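Local coordinates for odorant-binding protein 1F (Rattus norvegicus, PDB 3FIQ) that probably binds a wide variety of chemical odorants in the nasal epithelium, as a secreted transport protein of the lipocalin family, at residues N113-A118 / K134-Y139; T18-A23 / A127-L132; F88-K93 / I98-V103. All coordinates share one frame; numbering follows the deposited sequence.

Contact 1 (N113-A118 / K134-Y139); sequences NVILVA and KLAEEY
I115 and A136 mark the closest approach of the two backbones, with CA atoms 7.1 Å apart where the last turns of helix 126-138 lie against strand 111-119. I115 carries most of the apolar contact through a single methyl. Its CG1 stands anti to the carbonyl carbon (chi1 -60°) and CD1 extends that branch outward (chi2 170°), which brings CD1 onto the helix backbone. I115 CD1 is 3.7 Å from A136 N and 3.8 Å from L135 C, so it rests on the peptide unit between the two residues. L135 CB flanks the same methyl, 4.0 Å from I115 CD1, while A136 CB and Y139 CB stand a little farther off. This is the lipocalin arrangement, an antiparallel barrel with its C-terminal helix packed on the outer wall. I115 is an outward residue of that wall, and V22, L132 and I141 crowd round it; V114, turned the other way, touches I21 and A23. Toward the start of the strand segment the contact becomes polar. Water 1 donates to N113 OD1 at 2.6 Å and to Y139 O at 2.9 Å, tying the strand to the residue at which the chain leaves the helix. N113 OD1 also takes a weak hydrogen bond from H101 NE2, so two donors share this oxygen. Both L135 O and the water oxygen lie at the edge of the Y139 ring, in its plane.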
ATOM      1  N   ASN A 113       7.850   2.782   8.454  1.00  7.18           N
ATOM      2  CA  ASN A 113       6.588   3.500   8.221  1.00  5.82           C
ATOM      3  C   ASN A 113       6.410   3.781   6.746  1.00  7.53           C
ATOM      4  O   ASN A 113       7.281   4.346   6.131  1.00  5.52           O
ATOM      5  CB  ASN A 113       6.566   4.788   9.058  1.00  9.09           C
ATOM      6  CG  ASN A 113       6.129   4.488  10.506  1.00 22.29           C
ATOM      7  OD1 ASN A 113       4.971   4.609  10.835  1.00 23.23           O
ATOM      8  ND2 ASN A 113       7.042   4.029  11.321  1.00 30.09           N
ATOM      9  N   VAL A 114       5.232   3.480   6.207  1.00  5.58           N
ATOM     10  CA  VAL A 114       4.963   3.488   4.777  1.00  5.57           C
ATOM     11  C   VAL A 114       3.629   4.175   4.489  1.00  6.57           C
ATOM     12  O   VAL A 114       2.656   4.004   5.213  1.00  6.96           O
ATOM     13  CB  VAL A 114       4.861   2.050   4.258  1.00  5.77           C
ATOM     14  CG1 VAL A 114       4.681   2.032   2.722  1.00  8.03           C
ATOM     15  CG2 VAL A 114       6.069   1.190   4.646  1.00  8.03           C
ATOM     16  N   ILE A 115       3.586   4.989   3.447  1.00  5.66           N
ATOM     17  CA  ILE A 115       2.353   5.430   2.848  1.00  5.46           C
ATOM     18  C   ILE A 115       2.348   4.857   1.444  1.00  5.15           C
ATOM     19  O   ILE A 115       3.300   5.018   0.701  1.00  5.67           O
ATOM     20  CB  ILE A 115       2.113   6.940   2.875  1.00  5.89           C
ATOM     21  CG1 ILE A 115       2.097   7.380   4.314  1.00  7.28           C
ATOM     22  CG2 ILE A 115       0.775   7.279   2.101  1.00  7.13           C
ATOM     23  CD1 ILE A 115       2.100   8.982   4.419  1.00 10.18           C
ATOM     24  N   LEU A 116       1.305   4.098   1.119  1.00  4.00           N
ATOM     25  CA  LEU A 116       1.143   3.520  -0.206  1.00  6.55           C
ATOM     26  C   LEU A 116      -0.135   4.062  -0.837  1.00  5.98           C
ATOM     27  O   LEU A 116      -1.198   4.086  -0.208  1.00  6.41           O
ATOM     28  CB  LEU A 116       1.049   1.958  -0.086  1.00  6.29           C
ATOM     29  CG  LEU A 116       0.887   1.263  -1.441  1.00  6.66           C
ATOM     30  CD1 LEU A 116       1.574  -0.077  -1.386  1.00  6.37           C
ATOM     31  CD2 LEU A 116      -0.521   0.992  -1.762  1.00  6.10           C
ATOM     32  N   VAL A 117      -0.043   4.555  -2.070  1.00  4.19           N
ATOM     33  CA  VAL A 117      -1.187   5.067  -2.792  1.00  5.56           C
ATOM     34  C   VAL A 117      -1.667   4.066  -3.807  1.00  5.99           C
ATOM     35  O   VAL A 117      -0.924   3.710  -4.753  1.00  5.69           O
ATOM     36  CB  VAL A 117      -0.763   6.374  -3.527  1.00  7.86           C
ATOM     37  CG1 VAL A 117      -1.923   6.936  -4.326  1.00 10.02           C
ATOM     38  CG2 VAL A 117      -0.270   7.434  -2.567  1.00  8.19           C
ATOM     39  N   ALA A 118      -2.881   3.562  -3.597  1.00  5.05           N
ATOM     40  CA  ALA A 118      -3.507   2.578  -4.500  1.00  6.53           C
ATOM     41  C   ALA A 118      -4.538   3.317  -5.354  1.00  6.04           C
ATOM     42  O   ALA A 118      -5.189   4.231  -4.881  1.00  7.19           O
ATOM     43  CB  ALA A 118      -4.201   1.504  -3.707  1.00  5.69           C
ATOM     44  N   LYS A 134       2.152  16.253   2.326  1.00  9.94           N
ATOM     45  CA  LYS A 134       1.813  16.743   3.633  1.00 12.42           C
ATOM     46  C   LYS A 134       1.641  15.604   4.611  1.00 14.75           C
ATOM     47  O   LYS A 134       2.122  15.681   5.724  1.00 15.25           O
ATOM     48  CB  LYS A 134       0.580  17.635   3.567  1.00 26.45           C
ATOM     49  CG  LYS A 134       0.866  19.064   3.067  1.00 34.80           C
ATOM     50  CD  LYS A 134       1.862  19.843   3.981  1.00 47.93           C
ATOM     51  CE  LYS A 134       1.855  21.372   3.685  1.00 52.90           C
ATOM     52  NZ  LYS A 134       2.949  22.133   4.365  1.00 51.89           N
ATOM     53  N   LEU A 135       1.028  14.517   4.172  1.00 12.52           N
ATOM     54  CA  LEU A 135       0.825  13.359   5.003  1.00 12.76           C
ATOM     55  C   LEU A 135       2.141  12.683   5.390  1.00 11.40           C
ATOM     56  O   LEU A 135       2.303  12.265   6.549  1.00 12.70           O
ATOM     57  CB  LEU A 135      -0.057  12.329   4.301  1.00 12.52           C
ATOM     58  CG  LEU A 135      -1.497  12.757   4.390  1.00 13.61           C
ATOM     59  CD1 LEU A 135      -2.246  11.897   3.322  1.00 16.59           C
ATOM     60  CD2 LEU A 135      -2.078  12.609   5.810  1.00 16.78           C
ATOM     61  N   ALA A 136       3.060  12.553   4.426  1.00 10.79           N
ATOM     62  CA  ALA A 136       4.333  11.986   4.682  1.00 10.60           C
ATOM     63  C   ALA A 136       4.991  12.846   5.801  1.00 12.03           C
ATOM     64  O   ALA A 136       5.599  12.301   6.699  1.00 13.80           O
ATOM     65  CB  ALA A 136       5.203  11.933   3.371  1.00 10.21           C
ATOM     66  N   GLU A 137       4.951  14.163   5.706  1.00 14.17           N
ATOM     67  CA  GLU A 137       5.553  15.027   6.750  1.00 14.52           C
ATOM     68  C   GLU A 137       4.943  14.740   8.098  1.00 15.96           C
ATOM     69  O   GLU A 137       5.632  14.604   9.090  1.00 18.70           O
ATOM     70  CB  GLU A 137       5.414  16.516   6.384  1.00 17.59           C
ATOM     71  CG  GLU A 137       6.323  16.879   5.245  1.00 15.97           C
ATOM     72  CD  GLU A 137       6.059  18.283   4.595  1.00 38.19           C
ATOM     73  OE1 GLU A 137       5.059  18.972   4.946  1.00 35.11           O
ATOM     74  OE2 GLU A 137       6.874  18.682   3.706  1.00 34.91           O
ATOM     75  N   GLU A 138       3.634  14.637   8.090  1.00 13.14           N
ATOM     76  CA  GLU A 138       2.912  14.396   9.306  1.00 15.83           C
ATOM     77  C   GLU A 138       3.299  13.075   9.934  1.00 15.62           C
ATOM     78  O   GLU A 138       3.345  12.996  11.180  1.00 17.62           O
ATOM     79  CB  GLU A 138       1.402  14.441   9.081  1.00 20.41           C
ATOM     80  CG  GLU A 138       0.779  15.784   8.777  1.00 36.26           C
ATOM     81  CD  GLU A 138      -0.689  15.593   8.431  1.00 45.19           C
ATOM     82  OE1 GLU A 138      -1.273  14.603   8.954  1.00 44.09           O
ATOM     83  OE2 GLU A 138      -1.253  16.409   7.656  1.00 52.40           O
ATOM     84  N   TYR A 139       3.598  12.079   9.112  1.00 15.58           N
ATOM     85  CA  TYR A 139       3.930  10.728   9.570  1.00 15.56           C
ATOM     86  C   TYR A 139       5.469  10.530   9.672  1.00 16.80           C
ATOM     87  O   TYR A 139       5.970   9.423   9.860  1.00 17.92           O
ATOM     88  CB  TYR A 139       3.129   9.643   8.713  1.00 18.19           C
ATOM     89  CG  TYR A 139       1.641   9.557   9.041  1.00 17.65           C
ATOM     90  CD1 TYR A 139       0.720  10.414   8.490  1.00 19.35           C
ATOM     91  CD2 TYR A 139       1.166   8.700  10.053  1.00 23.02           C
ATOM     92  CE1 TYR A 139      -0.638  10.420   8.884  1.00 18.78           C
ATOM     93  CE2 TYR A 139      -0.187   8.676  10.401  1.00 22.85           C
ATOM     94  CZ  TYR A 139      -1.069   9.540   9.845  1.00 26.45           C
ATOM     95  OH  TYR A 139      -2.402   9.536  10.255  1.00 28.37           O
TER
HETATM   96  O   HOH W   1       4.302   7.122  10.454  1.00 22.04           O

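Contact 2 (T18-A23 / A127-L132); sequences TLYIVA and AQKQEL
The ring of Y20 meets the helix obliquely, with L132 CD2 approaching near its root and K129 CE near its hydroxyl; the ring of H148 stacks on it from outside the two segments. The tyrosine thus fills part of the seam between barrel strand 14-23 and helix 126-138, the helix that lipocalins carry on the outside of their beta-barrel. Near the wall the contact is purely apolar. L132 holds CG anti to its backbone N (chi1 177°), which extends the leucine toward the strand and sets CD2 4.1 Å from Y20 CB. V22, two residues along on the same side of the strand, also turns toward the helix but stays slightly farther from it. L132 is buried and leans on I115 and F99 as well, so one leucine touches three strands of the barrel. Outward from this point the packing gives way to a mixed, partly exposed margin. K129 leaves the helix with its bond to CB directed neither at the strand nor away from it, and its extended chain then carries the far methylene across the end of the tyrosine. E131, two residues on from K129, forms a salt bridge with K92 of strand 85-93. At the outer margin it is the methylene that touches the phenol oxygen: K129 CE lies 3.3 Å from Y20 OH, whereas K129 NZ is 3.9 Å from Y20 OH and forms no hydrogen bond with it.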
ATOM      1  N   THR A  18      -0.716   0.161  -7.757  1.00  4.84           N
ATOM      2  CA  THR A  18       0.053   1.055  -6.901  1.00  4.72           C
ATOM      3  C   THR A  18       0.591   2.181  -7.720  1.00  5.12           C
ATOM      4  O   THR A  18       1.352   1.970  -8.691  1.00  6.57           O
ATOM      5  CB  THR A  18       1.202   0.330  -6.263  1.00  4.57           C
ATOM      6  OG1 THR A  18       0.731  -0.777  -5.503  1.00  4.45           O
ATOM      7  CG2 THR A  18       1.980   1.267  -5.304  1.00  4.52           C
ATOM      8  N   LEU A  19       0.296   3.403  -7.272  1.00  5.00           N
ATOM      9  CA  LEU A  19       0.829   4.603  -7.918  1.00  5.26           C
ATOM     10  C   LEU A  19       2.110   5.111  -7.303  1.00  5.23           C
ATOM     11  O   LEU A  19       3.080   5.367  -8.025  1.00  5.39           O
ATOM     12  CB  LEU A  19      -0.217   5.721  -7.906  1.00  5.49           C
ATOM     13  CG  LEU A  19      -1.559   5.422  -8.580  1.00  6.85           C
ATOM     14  CD1 LEU A  19      -2.413   6.686  -8.679  1.00  9.81           C
ATOM     15  CD2 LEU A  19      -1.341   4.883  -9.947  1.00 12.11           C
ATOM     16  N   TYR A  20       2.147   5.244  -5.958  1.00  5.09           N
ATOM     17  CA  TYR A  20       3.298   5.746  -5.268  1.00  5.13           C
ATOM     18  C   TYR A  20       3.458   4.982  -3.979  1.00  4.90           C
ATOM     19  O   TYR A  20       2.478   4.548  -3.380  1.00  4.97           O
ATOM     20  CB  TYR A  20       3.138   7.233  -4.886  1.00  5.41           C
ATOM     21  CG  TYR A  20       3.111   8.189  -6.065  1.00  5.75           C
ATOM     22  CD1 TYR A  20       4.300   8.729  -6.542  1.00  5.97           C
ATOM     23  CD2 TYR A  20       1.933   8.522  -6.676  1.00  6.33           C
ATOM     24  CE1 TYR A  20       4.270   9.565  -7.669  1.00  7.31           C
ATOM     25  CE2 TYR A  20       1.915   9.318  -7.811  1.00  7.13           C
ATOM     26  CZ  TYR A  20       3.053   9.886  -8.248  1.00  9.44           C
ATOM     27  OH  TYR A  20       2.993  10.689  -9.374  1.00 10.62           O
ATOM     28  N   ILE A  21       4.717   4.833  -3.536  1.00  4.90           N
ATOM     29  CA  ILE A  21       4.973   4.377  -2.173  1.00  4.80           C
ATOM     30  C   ILE A  21       6.027   5.273  -1.575  1.00  7.39           C
ATOM     31  O   ILE A  21       7.028   5.534  -2.205  1.00  6.89           O
ATOM     32  CB  ILE A  21       5.508   2.921  -2.132  1.00  4.63           C
ATOM     33  CG1 ILE A  21       4.669   1.966  -2.930  1.00  4.49           C
ATOM     34  CG2 ILE A  21       5.647   2.439  -0.726  1.00  7.70           C
ATOM     35  CD1 ILE A  21       5.236   0.554  -3.023  1.00  6.18           C
ATOM     36  N   VAL A  22       5.859   5.715  -0.321  1.00  5.51           N
ATOM     37  CA  VAL A  22       6.922   6.461   0.330  1.00  6.23           C
ATOM     38  C   VAL A  22       7.179   5.831   1.695  1.00  7.72           C
ATOM     39  O   VAL A  22       6.249   5.353   2.342  1.00  7.34           O
ATOM     40  CB  VAL A  22       6.601   7.897   0.413  1.00  9.70           C
ATOM     41  CG1 VAL A  22       5.461   8.150   1.256  1.00 13.90           C
ATOM     42  CG2 VAL A  22       7.843   8.725   0.872  1.00 10.64           C
ATOM     43  N   ALA A  23       8.422   5.730   2.135  1.00  6.81           N
ATOM     44  CA  ALA A  23       8.705   5.033   3.388  1.00  6.70           C
ATOM     45  C   ALA A  23       9.940   5.656   4.040  1.00  8.02           C
ATOM     46  O   ALA A  23      10.707   6.295   3.351  1.00  8.35           O
ATOM     47  CB  ALA A  23       8.940   3.562   3.181  1.00  5.89           C
ATOM     48  N   ALA A 127      -3.272  18.411  -6.548  1.00 15.41           N
ATOM     49  CA  ALA A 127      -3.750  18.511  -5.203  1.00 14.86           C
ATOM     50  C   ALA A 127      -3.478  17.228  -4.370  1.00 18.31           C
ATOM     51  O   ALA A 127      -3.098  17.296  -3.187  1.00 18.56           O
ATOM     52  CB  ALA A 127      -5.227  18.836  -5.211  1.00 17.32           C
ATOM     53  N   GLN A 128      -3.711  16.077  -4.981  1.00 16.47           N
ATOM     54  CA  GLN A 128      -3.482  14.837  -4.296  1.00 10.56           C
ATOM     55  C   GLN A 128      -1.977  14.594  -4.033  1.00  8.60           C
ATOM     56  O   GLN A 128      -1.622  14.056  -2.992  1.00 13.21           O
ATOM     57  CB  GLN A 128      -4.115  13.685  -5.070  1.00 11.76           C
ATOM     58  CG  GLN A 128      -5.598  13.744  -5.153  1.00 13.23           C
ATOM     59  CD  GLN A 128      -6.145  12.785  -6.148  1.00 16.62           C
ATOM     60  OE1 GLN A 128      -5.520  12.525  -7.168  1.00 12.40           O
ATOM     61  NE2 GLN A 128      -7.323  12.225  -5.850  1.00 17.45           N
ATOM     62  N   LYS A 129      -1.123  15.017  -4.926  1.00  9.63           N
ATOM     63  CA  LYS A 129       0.312  14.930  -4.728  1.00 10.17           C
ATOM     64  C   LYS A 129       0.742  15.761  -3.541  1.00 14.01           C
ATOM     65  O   LYS A 129       1.591  15.342  -2.776  1.00 14.49           O
ATOM     66  CB  LYS A 129       1.048  15.359  -6.006  1.00 11.74           C
ATOM     67  CG  LYS A 129       0.875  14.361  -7.092  1.00 15.13           C
ATOM     68  CD  LYS A 129       1.748  14.669  -8.286  1.00 22.64           C
ATOM     69  CE  LYS A 129       1.538  13.676  -9.427  1.00 23.81           C
ATOM     70  NZ  LYS A 129       2.179  14.249 -10.678  1.00 29.97           N
ATOM     71  N   GLN A 130       0.159  16.941  -3.414  1.00 14.81           N
ATOM     72  CA  GLN A 130       0.521  17.819  -2.291  1.00 12.75           C
ATOM     73  C   GLN A 130      -0.007  17.270  -1.007  1.00 13.06           C
ATOM     74  O   GLN A 130       0.693  17.324   0.021  1.00 16.34           O
ATOM     75  CB  GLN A 130       0.017  19.233  -2.505  1.00 19.52           C
ATOM     76  CG  GLN A 130       0.759  19.915  -3.571  1.00 24.20           C
ATOM     77  CD  GLN A 130       2.206  20.279  -3.185  1.00 36.23           C
ATOM     78  OE1 GLN A 130       3.174  19.588  -3.571  1.00 39.31           O
ATOM     79  NE2 GLN A 130       2.364  21.382  -2.444  1.00 42.92           N
ATOM     80  N   GLU A 131      -1.205  16.709  -1.044  1.00 14.78           N
ATOM     81  CA  GLU A 131      -1.751  15.992   0.111  1.00 15.04           C
ATOM     82  C   GLU A 131      -0.821  14.845   0.539  1.00 11.09           C
ATOM     83  O   GLU A 131      -0.555  14.621   1.758  1.00 16.43           O
ATOM     84  CB  GLU A 131      -3.118  15.404  -0.215  1.00 20.51           C
ATOM     85  CG  GLU A 131      -3.753  14.690   0.997  1.00 23.64           C
ATOM     86  CD  GLU A 131      -5.241  14.369   0.793  1.00 34.26           C
ATOM     87  OE1 GLU A 131      -5.734  14.414  -0.367  1.00 36.04           O
ATOM     88  OE2 GLU A 131      -5.898  14.063   1.799  1.00 40.40           O
ATOM     89  N   LEU A 132      -0.341  14.067  -0.397  1.00 10.51           N
ATOM     90  CA  LEU A 132       0.591  12.981  -0.108  1.00  9.30           C
ATOM     91  C   LEU A 132       1.824  13.506   0.553  1.00 10.34           C
ATOM     92  O   LEU A 132       2.308  12.951   1.574  1.00 11.93           O
ATOM     93  CB  LEU A 132       0.962  12.224  -1.344  1.00 10.21           C
ATOM     94  CG  LEU A 132       1.992  11.102  -1.154  1.00  9.57           C
ATOM     95  CD1 LEU A 132       1.481  10.010  -0.236  1.00 11.50           C
ATOM     96  CD2 LEU A 132       2.371  10.496  -2.490  1.00 11.62           C
TER

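Contact 3 (F88-K93 / I98-V103); sequences FHVLKK and IFFHNV
H89 and H101 form a hydrogen-bonded antiparallel pair where strands 88-90 and 98-103 run side by side, their axes 4.7 Å apart at an angle of 156°. H89 N donates to H101 O at 2.9 Å, and H101 N returns a bond to H89 O. Farther along, the register slips by one residue in a classic beta bulge. L91 and K92 both stand opposite F99, whose O takes L91 N at 2.8 Å and, more weakly, K92 N, while F99 N bonds back to K92 O. The chain turns a corner at this bulge. The hairpin belongs to the lipocalin barrel, and its two faces differ. F88, V90, I98 and F100 face the interior, where F100 reaches F39 and M42 of strand 38-44. There F88 directs its edge toward the face of F100 in an offset edge-to-face pair, centroids 6.0 Å apart and planes at 81°. I98 CG2 covers part of a face of F100, and V90 CG2 touches F100 CE1 at 3.8 Å. On the outer face K92 lies alongside F99, its CD centred over the ring 3.6 Å from the centroid, a CH-pi contact. The lysine chain then bends at its last torsion (chi4 84°), taking NZ to E131. With F99 cut back to an alanine, a gap is likely to open beneath L132 and L135, and K92 CD would lose the ring face it lies on. L91 packs its branched end on H101 CB. The H89 and H101 rings meet rim to rim, and water 2 joins them, 3.0 Å from H89 ND1 and 2.9 Å from H101 ND1.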
ATOM      1  N   PHE A  88      -1.830  -1.953   9.060  1.00  5.46           N
ATOM      2  CA  PHE A  88      -2.200  -0.971   8.069  1.00  6.31           C
ATOM      3  C   PHE A  88      -3.597  -0.435   8.200  1.00  7.70           C
ATOM      4  O   PHE A  88      -4.483  -1.083   8.740  1.00  6.46           O
ATOM      5  CB  PHE A  88      -1.886  -1.489   6.651  1.00  7.32           C
ATOM      6  CG  PHE A  88      -2.724  -2.614   6.146  1.00  7.75           C
ATOM      7  CD1 PHE A  88      -2.329  -3.949   6.287  1.00  6.58           C
ATOM      8  CD2 PHE A  88      -3.891  -2.320   5.444  1.00  5.30           C
ATOM      9  CE1 PHE A  88      -3.100  -4.959   5.749  1.00  8.52           C
ATOM     10  CE2 PHE A  88      -4.652  -3.346   4.911  1.00  6.35           C
ATOM     11  CZ  PHE A  88      -4.248  -4.633   5.026  1.00  6.52           C
ATOM     12  N   HIS A  89      -3.803   0.800   7.751  1.00  7.64           N
ATOM     13  CA  HIS A  89      -5.128   1.395   7.826  1.00  8.21           C
ATOM     14  C   HIS A  89      -5.283   2.450   6.735  1.00  9.88           C
ATOM     15  O   HIS A  89      -4.316   2.824   6.079  1.00  7.32           O
ATOM     16  CB  HIS A  89      -5.422   1.956   9.253  1.00  6.97           C
ATOM     17  CG  HIS A  89      -4.617   3.154   9.666  1.00  9.54           C
ATOM     18  ND1 HIS A  89      -3.292   3.100  10.031  1.00 10.74           N
ATOM     19  CD2 HIS A  89      -4.979   4.448   9.824  1.00 14.59           C
ATOM     20  CE1 HIS A  89      -2.869   4.309  10.375  1.00 10.84           C
ATOM     21  NE2 HIS A  89      -3.865   5.145  10.232  1.00 15.60           N
ATOM     22  N   VAL A  90      -6.501   2.970   6.562  1.00 10.36           N
ATOM     23  CA  VAL A  90      -6.790   3.900   5.478  1.00  6.53           C
ATOM     24  C   VAL A  90      -6.667   5.339   5.968  1.00  9.27           C
ATOM     25  O   VAL A  90      -7.236   5.685   6.981  1.00 12.86           O
ATOM     26  CB  VAL A  90      -8.211   3.635   4.996  1.00  9.07           C
ATOM     27  CG1 VAL A  90      -8.608   4.692   3.904  1.00 10.74           C
ATOM     28  CG2 VAL A  90      -8.306   2.217   4.416  1.00 11.30           C
ATOM     29  N   LEU A  91      -5.848   6.132   5.339  1.00  8.59           N
ATOM     30  CA  LEU A  91      -5.686   7.512   5.719  1.00  8.50           C
ATOM     31  C   LEU A  91      -6.577   8.400   4.894  1.00 11.44           C
ATOM     32  O   LEU A  91      -7.021   9.466   5.341  1.00 17.06           O
ATOM     33  CB  LEU A  91      -4.267   8.024   5.440  1.00 11.50           C
ATOM     34  CG  LEU A  91      -3.097   7.440   6.079  1.00 11.61           C
ATOM     35  CD1 LEU A  91      -1.806   8.103   5.571  1.00 13.71           C
ATOM     36  CD2 LEU A  91      -3.226   7.594   7.587  1.00 16.25           C
ATOM     37  N   LYS A  92      -6.847   8.037   3.662  1.00 11.27           N
ATOM     38  CA  LYS A  92      -7.657   8.864   2.787  1.00 15.84           C
ATOM     39  C   LYS A  92      -8.282   7.987   1.772  1.00  9.94           C
ATOM     40  O   LYS A  92      -7.694   7.045   1.302  1.00 11.56           O
ATOM     41  CB  LYS A  92      -6.828   9.912   2.061  1.00 17.84           C
ATOM     42  CG  LYS A  92      -7.530  10.598   0.867  1.00 38.92           C
ATOM     43  CD  LYS A  92      -6.522  11.084  -0.172  1.00 35.93           C
ATOM     44  CE  LYS A  92      -7.180  11.406  -1.485  1.00 35.55           C
ATOM     45  NZ  LYS A  92      -7.707  12.777  -1.414  1.00 37.73           N
ATOM     46  N   LYS A  93      -9.515   8.289   1.398  1.00  8.86           N
ATOM     47  CA  LYS A  93     -10.098   7.496   0.334  1.00 10.72           C
ATOM     48  C   LYS A  93     -11.082   8.332  -0.492  1.00 16.00           C
ATOM     49  O   LYS A  93     -11.818   9.168   0.057  1.00 17.75           O
ATOM     50  CB  LYS A  93     -10.788   6.229   0.805  1.00 20.30           C
ATOM     51  CG  LYS A  93     -11.844   6.377   1.829  1.00 30.59           C
ATOM     52  CD  LYS A  93     -12.792   5.153   1.951  1.00 29.57           C
ATOM     53  CE  LYS A  93     -14.087   5.689   2.568  1.00 29.43           C
ATOM     54  NZ  LYS A  93     -15.002   4.707   3.091  1.00 33.36           N
ATOM     55  N   ILE A  98      -6.941   5.375  -2.868  1.00  5.66           N
ATOM     56  CA  ILE A  98      -6.803   5.108  -1.442  1.00  5.32           C
ATOM     57  C   ILE A  98      -5.402   5.362  -1.014  1.00  5.43           C
ATOM     58  O   ILE A  98      -4.469   4.867  -1.665  1.00  6.87           O
ATOM     59  CB  ILE A  98      -7.225   3.680  -1.083  1.00  6.12           C
ATOM     60  CG1 ILE A  98      -8.697   3.501  -1.431  1.00 10.51           C
ATOM     61  CG2 ILE A  98      -6.997   3.410   0.423  1.00  6.07           C
ATOM     62  CD1 ILE A  98      -9.221   2.079  -1.188  1.00 15.90           C
ATOM     63  N   PHE A  99      -5.211   6.171   0.017  1.00  6.55           N
ATOM     64  CA  PHE A  99      -3.934   6.265   0.729  1.00  7.04           C
ATOM     65  C   PHE A  99      -3.904   5.349   1.957  1.00  8.01           C
ATOM     66  O   PHE A  99      -4.740   5.519   2.847  1.00  8.12           O
ATOM     67  CB  PHE A  99      -3.680   7.672   1.238  1.00  6.10           C
ATOM     68  CG  PHE A  99      -3.452   8.755   0.176  1.00  6.96           C
ATOM     69  CD1 PHE A  99      -3.570   8.547  -1.211  1.00 11.50           C
ATOM     70  CD2 PHE A  99      -3.002   9.985   0.606  1.00 13.43           C
ATOM     71  CE1 PHE A  99      -3.343   9.564  -2.089  1.00 13.89           C
ATOM     72  CE2 PHE A  99      -2.791  11.008  -0.294  1.00 15.00           C
ATOM     73  CZ  PHE A  99      -2.965  10.813  -1.605  1.00 11.20           C
ATOM     74  N   PHE A 100      -3.052   4.333   1.990  1.00  4.97           N
ATOM     75  CA  PHE A 100      -2.870   3.455   3.121  1.00  5.72           C
ATOM     76  C   PHE A 100      -1.632   3.866   3.885  1.00  8.70           C
ATOM     77  O   PHE A 100      -0.647   4.258   3.334  1.00  6.98           O
ATOM     78  CB  PHE A 100      -2.602   2.007   2.662  1.00  4.95           C
ATOM     79  CG  PHE A 100      -3.813   1.297   2.107  1.00  5.66           C
ATOM     80  CD1 PHE A 100      -4.757   0.779   2.933  1.00  9.21           C
ATOM     81  CD2 PHE A 100      -3.936   1.077   0.731  1.00  8.32           C
ATOM     82  CE1 PHE A 100      -5.834   0.063   2.430  1.00 10.97           C
ATOM     83  CE2 PHE A 100      -5.042   0.368   0.230  1.00  8.59           C
ATOM     84  CZ  PHE A 100      -5.992  -0.138   1.127  1.00  8.98           C
ATOM     85  N   HIS A 101      -1.686   3.730   5.203  1.00  4.74           N
ATOM     86  CA  HIS A 101      -0.537   3.830   6.049  1.00  5.42           C
ATOM     87  C   HIS A 101      -0.260   2.425   6.562  1.00  8.10           C
ATOM     88  O   HIS A 101      -1.183   1.681   6.923  1.00  8.19           O
ATOM     89  CB  HIS A 101      -0.816   4.701   7.246  1.00  6.34           C
ATOM     90  CG  HIS A 101       0.350   4.844   8.146  1.00  9.93           C
ATOM     91  ND1 HIS A 101       0.435   4.197   9.362  1.00 18.49           N
ATOM     92  CD2 HIS A 101       1.466   5.592   8.044  1.00 15.49           C
ATOM     93  CE1 HIS A 101       1.576   4.514   9.943  1.00 17.35           C
ATOM     94  NE2 HIS A 101       2.216   5.355   9.170  1.00 16.72           N
ATOM     95  N   ASN A 102       0.996   1.990   6.456  1.00  4.17           N
ATOM     96  CA  ASN A 102       1.431   0.696   6.964  1.00  6.27           C
ATOM     97  C   ASN A 102       2.680   0.862   7.842  1.00  8.07           C
ATOM     98  O   ASN A 102       3.542   1.670   7.571  1.00  7.57           O
ATOM     99  CB  ASN A 102       1.748  -0.287   5.843  1.00  4.16           C
ATOM    100  CG  ASN A 102       2.137  -1.679   6.362  1.00  7.49           C
ATOM    101  OD1 ASN A 102       3.192  -2.285   5.905  1.00 11.55           O
ATOM    102  ND2 ASN A 102       1.385  -2.216   7.217  1.00  6.09           N
ATOM    103  N   VAL A 103       2.709   0.146   8.964  1.00  4.82           N
ATOM    104  CA  VAL A 103       3.883  -0.024   9.771  1.00  4.36           C
ATOM    105  C   VAL A 103       4.278  -1.492   9.588  1.00  5.33           C
ATOM    106  O   VAL A 103       3.507  -2.436   9.881  1.00  5.81           O
ATOM    107  CB  VAL A 103       3.635   0.251  11.262  1.00  8.40           C
ATOM    108  CG1 VAL A 103       4.940   0.015  12.000  1.00 11.22           C
ATOM    109  CG2 VAL A 103       3.150   1.707  11.367  1.00  8.21           C
TER
HETATM  110  O   HOH W   2      -0.660   1.808  10.465  1.00 13.47           O

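Overall arrangement
Contacts 1 and 2 fix the same helix, 126-138, to neighbouring strands of one barrel wall: contact 1 at its C-terminal end, contact 2 nearer its start. Both are small, half-buried and carried by a few side chains, with polar or exposed margins. Contact 3 is the buried one, a hairpin within the wall, held by backbone hydrogen bonds and packed on both faces. The three meet directly. Strand 111-119 lies between 14-23 and 97-105, bonding to L19 through V117 O and to N102 through V114 N. F99 of contact 3 lies beneath the helix, and a salt bridge joins segments 127-132 and 88-93.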